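Local coordinates for phosphoenolpyruvate-protein phosphotransferase (Acinetobacter sp., PDB 3CI6) that probably transfers, as a whole enzyme, the phosphoryl group of phosphoenolpyruvate to a protein histidine, this chain being its GAF domain, at residues 12-17 against 33-38; 127-132 against 160-165; 46-51 against 63-68. All coordinates share one frame; numbering follows the deposited sequence.

From the N terminus, helix 7-20 runs into helix 25-40, and contact 1 closes the turn between them by packing 12-17 on 33-38. The chain then enters the antiparallel sheet, where contact 3 brings the loop at 63-68 back over strand 44-51 and closes the hairpin formed with strand 56-63. Contact 2 closes last, when helix 144-167 returns to strand 127-136. The three loops follow one another without nesting or crossing, but they meet in space: Val33 and Asn34 of contact 1 reach Lys63 of contact 3, and strands 44-51 and 127-136 are sheet neighbours. Contacts 2 and 3 also share the bound 1-ethoxy-2-(2-ethoxyethoxy)ethane.

Contact 1: residues 12-17 against 33-38; sequences LRRIVQ and VNQVAD
Ile15 of helix 7-20 lies against Gln35 of helix 25-40, and this pair supplies most of the buried surface. Their CA atoms are 6.7 Å apart, and the bonds from CA to CB of both residues point at the opposing helix. The isoleucine's touching falls mainly on the first side-chain carbon of the glutamine: Ile15 CG1 sits 3.7 Å from Gln35 CB, Ile15 CD1 3.8 Å from the same CB, and Ile15 CG2 only slightly farther. The isoleucine thus straddles one methylene with both of its branches. CG1 lies anti to the carbonyl carbon (chi1 -59°) and CG2 anti to the backbone N, a setting that spreads the two branches over Gln35 CB.

Beyond that carbon the glutamine chain bends sharply at chi2 (-69°), which carries the amide off the apolar patch. Its NE2 donates to Glu18, a residue just past 12-17 on the first helix, so the polar end ties the same two helices together a turn farther along. Arg14 contributes a thin outer margin: its NH2 comes to 4.3 Å from Gln35 OE1, with the oxygen near the guanidinium plane at its edge, too far for a hydrogen bond. No hydrogen bond crosses between 12-17 and 33-38 themselves. The result is apolar helix packing with a polar outer side.

Helix 144-167 packs against both helices, Ile15 resting on Phe149 and Val36 on Leu150 and Leu153. Strands 44-51 and 56-63 meet the second helix through Val33, while Leu12 and Val16 pack on Leu9 and Ala155 of the second subunit.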
loop_
_atom_site.group_PDB
_atom_site.type_symbol
_atom_site.label_atom_id
_atom_site.label_comp_id
_atom_site.label_asym_id
_atom_site.label_seq_id
_atom_site.Cartn_x
_atom_site.Cartn_y
_atom_site.Cartn_z
ATOM N N LEU B 12 -8.064 -8.437 -2.156
ATOM C CA LEU B 12 -7.096 -7.352 -2.006
ATOM C C LEU B 12 -5.698 -7.894 -1.707
ATOM O O LEU B 12 -4.722 -7.517 -2.333
ATOM C CB LEU B 12 -7.542 -6.408 -0.894
ATOM C CG LEU B 12 -6.614 -5.284 -0.502
ATOM C CD1 LEU B 12 -6.294 -4.339 -1.657
ATOM C CD2 LEU B 12 -7.265 -4.444 0.595
ATOM N N ARG B 13 -5.607 -8.806 -0.746
ATOM C CA ARG B 13 -4.338 -9.425 -0.385
ATOM C C ARG B 13 -3.689 -10.116 -1.581
ATOM O O ARG B 13 -2.490 -9.984 -1.775
ATOM C CB ARG B 13 -4.576 -10.446 0.718
ATOM C CG ARG B 13 -3.297 -11.133 1.133
ATOM C CD ARG B 13 -3.516 -12.190 2.129
ATOM N NE ARG B 13 -2.281 -12.953 2.370
ATOM C CZ ARG B 13 -2.116 -13.758 3.419
ATOM N NH1 ARG B 13 -3.074 -13.870 4.322
ATOM N NH2 ARG B 13 -0.982 -14.442 3.562
ATOM N N ARG B 14 -4.475 -10.825 -2.366
ATOM C CA ARG B 14 -3.943 -11.519 -3.533
ATOM C C ARG B 14 -3.299 -10.539 -4.507
ATOM O O ARG B 14 -2.200 -10.791 -5.023
ATOM C CB ARG B 14 -5.057 -12.283 -4.232
ATOM C CG ARG B 14 -4.595 -13.052 -5.390
ATOM C CD ARG B 14 -5.546 -14.182 -5.759
ATOM N NE ARG B 14 -6.948 -13.796 -5.828
ATOM C CZ ARG B 14 -7.476 -12.979 -6.740
ATOM N NH1 ARG B 14 -8.785 -12.722 -6.685
ATOM N NH2 ARG B 14 -6.732 -12.394 -7.690
ATOM N N ILE B 15 -3.981 -9.430 -4.766
ATOM C CA ILE B 15 -3.461 -8.426 -5.687
ATOM C C ILE B 15 -2.241 -7.746 -5.094
ATOM O O ILE B 15 -1.222 -7.568 -5.769
ATOM C CB ILE B 15 -4.537 -7.381 -6.035
ATOM C CG1 ILE B 15 -5.739 -8.048 -6.669
ATOM C CG2 ILE B 15 -3.955 -6.342 -6.982
ATOM C CD1 ILE B 15 -7.023 -7.211 -6.758
ATOM N N VAL B 16 -2.318 -7.407 -3.804
ATOM C CA VAL B 16 -1.184 -6.761 -3.148
ATOM C C VAL B 16 0.091 -7.636 -3.234
ATOM O O VAL B 16 1.200 -7.161 -3.509
ATOM C CB VAL B 16 -1.538 -6.398 -1.700
ATOM C CG1 VAL B 16 -0.296 -6.133 -0.893
ATOM C CG2 VAL B 16 -2.490 -5.236 -1.663
ATOM N N GLN B 17 -0.078 -8.941 -3.065
ATOM C CA GLN B 17 1.059 -9.864 -3.112
ATOM C C GLN B 17 1.617 -9.972 -4.514
ATOM O O GLN B 17 2.826 -9.960 -4.682
ATOM C CB GLN B 17 0.698 -11.210 -2.479
ATOM C CG GLN B 17 0.488 -11.001 -0.971
ATOM C CD GLN B 17 0.697 -12.193 -0.110
ATOM O OE1 GLN B 17 -0.240 -12.977 0.119
ATOM N NE2 GLN B 17 1.921 -12.318 0.442
ATOM N N VAL B 33 -3.921 -2.389 -12.738
ATOM C CA VAL B 33 -5.112 -1.971 -13.541
ATOM C C VAL B 33 -5.948 -3.166 -13.968
ATOM O O VAL B 33 -7.186 -3.118 -13.990
ATOM C CB VAL B 33 -4.783 -1.037 -14.732
ATOM C CG1 VAL B 33 -4.150 0.242 -14.212
ATOM C CG2 VAL B 33 -3.965 -1.730 -15.784
ATOM N N ASN B 34 -5.310 -4.264 -14.337
ATOM C CA ASN B 34 -6.048 -5.434 -14.814
ATOM C C ASN B 34 -6.759 -6.123 -13.663
ATOM O O ASN B 34 -7.909 -6.530 -13.795
ATOM C CB ASN B 34 -5.098 -6.358 -15.547
ATOM C CG ASN B 34 -4.835 -5.866 -16.948
ATOM O OD1 ASN B 34 -5.694 -6.028 -17.836
ATOM N ND2 ASN B 34 -3.716 -5.184 -17.151
ATOM N N GLN B 35 -6.072 -6.254 -12.532
ATOM C CA GLN B 35 -6.703 -6.871 -11.380
ATOM C C GLN B 35 -7.817 -6.054 -10.747
ATOM O O GLN B 35 -8.836 -6.633 -10.361
ATOM C CB GLN B 35 -5.688 -7.306 -10.326
ATOM C CG GLN B 35 -4.686 -8.313 -10.813
ATOM C CD GLN B 35 -5.241 -9.663 -11.110
ATOM O OE1 GLN B 35 -6.468 -9.866 -11.141
ATOM N NE2 GLN B 35 -4.360 -10.632 -11.285
ATOM N N VAL B 36 -7.666 -4.737 -10.728
ATOM C CA VAL B 36 -8.751 -3.848 -10.281
ATOM C C VAL B 36 -9.951 -4.019 -11.222
ATOM O O VAL B 36 -11.098 -4.200 -10.779
ATOM C CB VAL B 36 -8.335 -2.387 -10.203
ATOM C CG1 VAL B 36 -9.572 -1.465 -10.074
ATOM C CG2 VAL B 36 -7.372 -2.193 -8.979
ATOM N N ALA B 37 -9.734 -4.018 -12.531
ATOM C CA ALA B 37 -10.853 -4.125 -13.467
ATOM C C ALA B 37 -11.613 -5.431 -13.278
ATOM O O ALA B 37 -12.863 -5.467 -13.347
ATOM C CB ALA B 37 -10.356 -4.025 -14.891
ATOM N N ASP B 38 -10.878 -6.516 -13.027
ATOM C CA ASP B 38 -11.510 -7.821 -12.819
ATOM C C ASP B 38 -12.236 -7.884 -11.465
ATOM O O ASP B 38 -13.338 -8.427 -11.366
ATOM C CB ASP B 38 -10.469 -8.925 -12.909
ATOM C CG ASP B 38 -11.071 -10.331 -12.893
ATOM O OD1 ASP B 38 -12.043 -10.594 -13.613
ATOM O OD2 ASP B 38 -10.554 -11.168 -12.132
#

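Contact 2: residues 127-132 against 160-165; sequences KVMGVL and VIAHAH. With P4G (1-ethoxy-2-(2-ethoxyethoxy)ethane), chain F.
A classic beta bulge, in which Met129 and Gly130 both face Val122 of the adjacent strand, lies where strand 127-132 meets helix 160-165 beside the ligand pocket. Met129 is a selenomethionine and carries most of the contact. Its CB meets Ile161 CG2 at 3.9 Å, and the two side chains run alongside one another, pointing opposite ways. Bends at chi2 (-74°) and chi3 fold the chain over the helix, where SE rests 4.3 Å from Ala162 CB. The same SE approaches the His165 ring obliquely, 5.1 Å from its centroid.

That imidazole has neighbours on two sides. In its plane, a water hydrogen-bonded to His165 NE2 (2.7 Å) donates to Met129 O (2.8 Å), bridging the helix to the strand at the bulge. Over one face sits ether oxygen O4 of the bound 1-ethoxy-2-(2-ethoxyethoxy)ethane, 3.7 Å above the ring centre, while its C7 touches Ala164 CB.

The helix direction makes 121° with that of the strand. Ile161 also reaches Val122 and Leu49 of the flanking strands and Leu25 of helix 25-40, and on the helix side turned to the second subunit, His163 makes a T-shaped (edge-to-face) stack with Tyr124 of that subunit.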
loop_
_atom_site.group_PDB
_atom_site.type_symbol
_atom_site.label_atom_id
_atom_site.label_comp_id
_atom_site.label_asym_id
_atom_site.label_seq_id
_atom_site.Cartn_x
_atom_site.Cartn_y
_atom_site.Cartn_z
ATOM N N LYS B 127 3.072 14.030 -1.330
ATOM C CA LYS B 127 3.222 14.426 -2.729
ATOM C C LYS B 127 2.356 13.551 -3.640
ATOM O O LYS B 127 2.260 12.348 -3.454
ATOM C CB LYS B 127 4.685 14.279 -3.154
ATOM C CG LYS B 127 5.035 14.701 -4.563
ATOM C CD LYS B 127 6.551 14.596 -4.767
ATOM C CE LYS B 127 6.951 14.934 -6.178
ATOM N NZ LYS B 127 6.357 16.209 -6.617
ATOM N N VAL B 128 1.719 14.162 -4.636
ATOM C CA VAL B 128 0.933 13.408 -5.607
ATOM C C VAL B 128 1.844 12.733 -6.617
ATOM O O VAL B 128 2.663 13.397 -7.257
ATOM C CB VAL B 128 -0.042 14.321 -6.363
ATOM C CG1 VAL B 128 -0.665 13.553 -7.495
ATOM C CG2 VAL B 128 -1.106 14.795 -5.407
HETATM N N MSE B 129 1.781 11.413 -6.645
HETATM C CA MSE B 129 2.552 10.604 -7.548
HETATM C C MSE B 129 1.772 10.286 -8.823
HETATM O O MSE B 129 2.353 9.928 -9.835
HETATM C CB MSE B 129 2.940 9.263 -6.907
HETATM C CG MSE B 129 3.782 9.271 -5.628
HETATM SE SE MSE B 129 5.588 9.720 -6.006
HETATM C CE MSE B 129 5.195 11.309 -5.511
ATOM N N GLY B 130 0.443 10.388 -8.770
ATOM C CA GLY B 130 -0.393 9.950 -9.915
ATOM C C GLY B 130 -1.844 9.899 -9.515
ATOM O O GLY B 130 -2.193 10.290 -8.408
ATOM N N VAL B 131 -2.664 9.449 -10.447
ATOM C CA VAL B 131 -4.099 9.328 -10.267
ATOM C C VAL B 131 -4.544 8.032 -10.912
ATOM O O VAL B 131 -4.236 7.750 -12.043
ATOM C CB VAL B 131 -4.851 10.518 -10.897
ATOM C CG1 VAL B 131 -6.366 10.273 -10.765
ATOM C CG2 VAL B 131 -4.408 11.848 -10.265
ATOM N N LEU B 132 -5.297 7.250 -10.148
ATOM C CA LEU B 132 -5.950 6.056 -10.657
ATOM C C LEU B 132 -7.369 6.407 -11.065
ATOM O O LEU B 132 -8.078 7.102 -10.329
ATOM C CB LEU B 132 -5.956 4.992 -9.579
ATOM C CG LEU B 132 -6.749 3.827 -10.114
ATOM C CD1 LEU B 132 -5.845 2.821 -10.558
ATOM C CD2 LEU B 132 -7.908 3.393 -9.246
ATOM N N VAL B 160 6.109 2.072 -4.496
ATOM C CA VAL B 160 6.712 1.501 -5.695
ATOM C C VAL B 160 7.090 2.649 -6.651
ATOM O O VAL B 160 8.181 2.664 -7.232
ATOM C CB VAL B 160 5.744 0.541 -6.387
ATOM C CG1 VAL B 160 6.390 -0.000 -7.637
ATOM C CG2 VAL B 160 5.364 -0.654 -5.471
ATOM N N ILE B 161 6.179 3.603 -6.831
ATOM C CA ILE B 161 6.429 4.739 -7.715
ATOM C C ILE B 161 7.535 5.631 -7.168
ATOM O O ILE B 161 8.494 5.991 -7.872
ATOM C CB ILE B 161 5.148 5.525 -7.948
ATOM C CG1 ILE B 161 4.115 4.683 -8.695
ATOM C CG2 ILE B 161 5.427 6.806 -8.743
ATOM C CD1 ILE B 161 2.658 5.215 -8.508
ATOM N N ALA B 162 7.428 5.992 -5.884
ATOM C CA ALA B 162 8.500 6.786 -5.257
ATOM C C ALA B 162 9.892 6.115 -5.395
ATOM O O ALA B 162 10.886 6.747 -5.752
ATOM C CB ALA B 162 8.180 7.034 -3.773
ATOM N N HIS B 163 9.948 4.817 -5.162
ATOM C CA HIS B 163 11.184 4.078 -5.292
ATOM C C HIS B 163 11.706 4.159 -6.739
ATOM O O HIS B 163 12.890 4.401 -6.943
ATOM C CB HIS B 163 10.961 2.636 -4.848
ATOM C CG HIS B 163 12.187 1.794 -4.994
ATOM N ND1 HIS B 163 12.297 0.817 -5.955
ATOM C CD2 HIS B 163 13.371 1.806 -4.327
ATOM C CE1 HIS B 163 13.501 0.269 -5.877
ATOM N NE2 HIS B 163 14.158 0.830 -4.884
ATOM N N ALA B 164 10.805 4.008 -7.689
ATOM C CA ALA B 164 11.166 4.037 -9.111
ATOM C C ALA B 164 11.788 5.350 -9.474
ATOM O O ALA B 164 12.792 5.410 -10.201
ATOM C CB ALA B 164 9.900 3.767 -9.977
ATOM N N HIS B 165 11.202 6.434 -8.976
ATOM C CA HIS B 165 11.781 7.747 -9.175
ATOM C C HIS B 165 13.185 7.822 -8.564
ATOM O O HIS B 165 14.132 8.369 -9.189
ATOM C CB HIS B 165 10.950 8.866 -8.543
ATOM C CG HIS B 165 9.713 9.240 -9.297
ATOM N ND1 HIS B 165 9.747 10.097 -10.381
ATOM C CD2 HIS B 165 8.402 8.965 -9.074
ATOM C CE1 HIS B 165 8.510 10.304 -10.808
ATOM N NE2 HIS B 165 7.674 9.608 -10.052
HETATM C C8 P4G F . 10.975 7.104 -13.623
HETATM C C7 P4G F . 9.956 6.233 -12.910
HETATM O O4 P4G F . 8.835 7.025 -12.563
HETATM C C6 P4G F . 8.213 7.456 -13.743
HETATM C C5 P4G F . 6.918 8.213 -13.656
HETATM O O3 P4G F . 6.477 8.864 -14.887
HETATM C C4 P4G F . 7.230 8.545 -16.018
HETATM C C3 P4G F . 6.626 9.293 -17.138
HETATM O O2 P4G F . 7.591 9.332 -18.177
HETATM C C2 P4G F . 7.781 8.049 -18.737
HETATM C C1 P4G F . 9.209 8.068 -19.271
HETATM O O HOH W 1 5.055 9.715 -10.710
#

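Contact 3: residues 46-51 against 63-68; sequences SIYLLD and KGLNPE. With P4G (1-ethoxy-2-(2-ethoxyethoxy)ethane), chain F.
Leu65, in the loop that leaves strand 56-63, folds back over strand 46-51 of the antiparallel GAF-domain sheet and covers the polar ends of Ser46 and Tyr48. Its CA-CB bond is aimed at the strand. CB itself makes no close approach, but CG, set anti to the carbonyl carbon (chi1 -63°), comes to 3.7 Å from Ser46 OG. From there one branch does the work: Leu65 CD1 closes to 3.4 Å from Ser46 OG and reaches the tyrosine with a looser 4.0 Å to Tyr48 OH. The leucine lies roughly perpendicular to the tyrosine side chain, and its one methyl touches two hydroxyls, on alternate residues of the strand.

Neither touch is a hydrogen bond. Ser46 OG has its polar partner in the hydroxyl of Ser62, on the neighbouring strand just before the loop, and Ser62 OG is also hydrogen-bonded to Leu65 N. That serine therefore links the strand residue to the backbone of the very leucine packed on it. Gly64 gives the turn its shape: its phi of 113° belongs to a backbone setting that calls for glycine. On the far side of Leu65 the loop tightens into an Asx turn, with Glu68 N donating to Asn66 OD1 at 3.0 Å.

At the other end of 46-51 the strand lines the pocket. Leu49 CD1 lies 3.9 Å from C5 of the bound 1-ethoxy-2-(2-ethoxyethoxy)ethane. Asp51, whose carboxylate is gripped by Arg56 and Asn54, meets the same molecule with Asp51 OD2 3.5 Å from its ether oxygen O2.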
loop_
_atom_site.group_PDB
_atom_site.type_symbol
_atom_site.label_atom_id
_atom_site.label_comp_id
_atom_site.label_asym_id
_atom_site.label_seq_id
_atom_site.Cartn_x
_atom_site.Cartn_y
_atom_site.Cartn_z
ATOM N N SER B 46 -7.395 2.752 -15.387
ATOM C CA SER B 46 -6.149 3.303 -15.895
ATOM C C SER B 46 -5.383 3.986 -14.798
ATOM O O SER B 46 -5.964 4.472 -13.833
ATOM C CB SER B 46 -6.432 4.343 -16.962
ATOM O OG SER B 46 -7.286 3.883 -17.982
ATOM N N ILE B 47 -4.076 4.112 -15.003
ATOM C CA ILE B 47 -3.257 4.856 -14.062
ATOM C C ILE B 47 -2.409 5.864 -14.814
ATOM O O ILE B 47 -1.800 5.566 -15.856
ATOM C CB ILE B 47 -2.397 3.939 -13.181
ATOM C CG1 ILE B 47 -1.648 4.740 -12.116
ATOM C CG2 ILE B 47 -1.466 3.091 -14.028
ATOM C CD1 ILE B 47 -2.499 5.507 -11.244
ATOM N N TYR B 48 -2.488 7.095 -14.334
ATOM C CA TYR B 48 -1.726 8.213 -14.869
ATOM C C TYR B 48 -0.692 8.577 -13.832
ATOM O O TYR B 48 -1.020 8.861 -12.658
ATOM C CB TYR B 48 -2.676 9.426 -15.131
ATOM C CG TYR B 48 -3.707 9.189 -16.174
ATOM C CD1 TYR B 48 -4.892 8.582 -15.820
ATOM C CD2 TYR B 48 -3.529 9.556 -17.513
ATOM C CE1 TYR B 48 -5.879 8.316 -16.746
ATOM C CE2 TYR B 48 -4.522 9.277 -18.428
ATOM C CZ TYR B 48 -5.682 8.661 -18.025
ATOM O OH TYR B 48 -6.728 8.340 -18.920
ATOM N N LEU B 49 0.570 8.652 -14.219
ATOM C CA LEU B 49 1.613 9.026 -13.275
ATOM C C LEU B 49 2.084 10.439 -13.527
ATOM O O LEU B 49 2.175 10.895 -14.684
ATOM C CB LEU B 49 2.823 8.083 -13.348
ATOM C CG LEU B 49 2.549 6.650 -12.898
ATOM C CD1 LEU B 49 3.909 5.948 -12.798
ATOM C CD2 LEU B 49 1.759 6.628 -11.582
ATOM N N LEU B 50 2.337 11.181 -12.469
ATOM C CA LEU B 50 2.858 12.529 -12.614
ATOM C C LEU B 50 4.321 12.454 -13.076
ATOM O O LEU B 50 5.163 11.913 -12.366
ATOM C CB LEU B 50 2.677 13.288 -11.284
ATOM C CG LEU B 50 2.550 14.815 -11.368
ATOM C CD1 LEU B 50 2.197 15.434 -10.007
ATOM C CD2 LEU B 50 3.849 15.373 -11.949
ATOM N N ASP B 51 4.616 13.047 -14.249
ATOM C CA ASP B 51 5.889 13.096 -14.923
ATOM C C ASP B 51 6.408 14.486 -14.601
ATOM O O ASP B 51 6.029 15.474 -15.233
ATOM C CB ASP B 51 5.668 12.891 -16.417
ATOM C CG ASP B 51 6.935 13.033 -17.211
ATOM O OD1 ASP B 51 7.985 13.357 -16.588
ATOM O OD2 ASP B 51 6.865 12.754 -18.414
ATOM N N LYS B 63 -6.447 -1.066 -18.395
ATOM C CA LYS B 63 -7.348 -2.117 -18.885
ATOM C C LYS B 63 -8.555 -1.392 -19.468
ATOM O O LYS B 63 -9.216 -0.675 -18.732
ATOM C CB LYS B 63 -7.744 -3.106 -17.780
ATOM C CG LYS B 63 -8.713 -4.224 -18.222
ATOM C CD LYS B 63 -10.137 -3.708 -18.499
ATOM C CE LYS B 63 -11.218 -4.798 -18.382
ATOM N NZ LYS B 63 -12.590 -4.255 -18.732
ATOM N N GLY B 64 -8.801 -1.534 -20.769
ATOM C CA GLY B 64 -9.991 -1.003 -21.384
ATOM C C GLY B 64 -9.774 0.124 -22.370
ATOM O O GLY B 64 -10.525 0.218 -23.334
ATOM N N LEU B 65 -8.742 0.952 -22.136
ATOM C CA LEU B 65 -8.347 1.925 -23.161
ATOM C C LEU B 65 -7.573 1.211 -24.245
ATOM O O LEU B 65 -7.117 0.077 -24.067
ATOM C CB LEU B 65 -7.543 3.081 -22.593
ATOM C CG LEU B 65 -8.312 3.946 -21.585
ATOM C CD1 LEU B 65 -7.400 5.142 -21.189
ATOM C CD2 LEU B 65 -9.684 4.386 -22.079
ATOM N N ASN B 66 -7.417 1.837 -25.401
ATOM C CA ASN B 66 -6.601 1.220 -26.432
ATOM C C ASN B 66 -5.157 1.141 -25.926
ATOM O O ASN B 66 -4.621 2.144 -25.541
ATOM C CB ASN B 66 -6.665 2.073 -27.706
ATOM C CG ASN B 66 -6.159 1.341 -28.910
ATOM O OD1 ASN B 66 -5.081 0.765 -28.857
ATOM N ND2 ASN B 66 -6.914 1.356 -30.007
ATOM N N PRO B 67 -4.505 -0.034 -25.961
ATOM C CA PRO B 67 -3.105 -0.126 -25.532
ATOM C C PRO B 67 -2.161 0.820 -26.256
ATOM O O PRO B 67 -1.132 1.187 -25.706
ATOM C CB PRO B 67 -2.739 -1.598 -25.815
ATOM C CG PRO B 67 -3.961 -2.290 -26.007
ATOM C CD PRO B 67 -5.064 -1.349 -26.330
ATOM N N GLU B 68 -2.489 1.230 -27.480
ATOM C CA GLU B 68 -1.702 2.264 -28.203
ATOM C C GLU B 68 -1.561 3.533 -27.409
ATOM O O GLU B 68 -0.582 4.296 -27.615
ATOM C CB GLU B 68 -2.425 2.678 -29.500
ATOM C CG GLU B 68 -2.428 1.655 -30.518
ATOM C CD GLU B 68 -3.228 2.073 -31.775
ATOM O OE1 GLU B 68 -3.909 3.168 -31.857
ATOM O OE2 GLU B 68 -3.182 1.320 -32.698
HETATM C C8 P4G F . 10.975 7.104 -13.623
HETATM C C7 P4G F . 9.956 6.233 -12.910
HETATM O O4 P4G F . 8.835 7.025 -12.563
HETATM C C6 P4G F . 8.213 7.456 -13.743
HETATM C C5 P4G F . 6.918 8.213 -13.656
HETATM O O3 P4G F . 6.477 8.864 -14.887
HETATM C C4 P4G F . 7.230 8.545 -16.018
HETATM C C3 P4G F . 6.626 9.293 -17.138
HETATM O O2 P4G F . 7.591 9.332 -18.177
HETATM C C2 P4G F . 7.781 8.049 -18.737
HETATM C C1 P4G F . 9.209 8.068 -19.271
#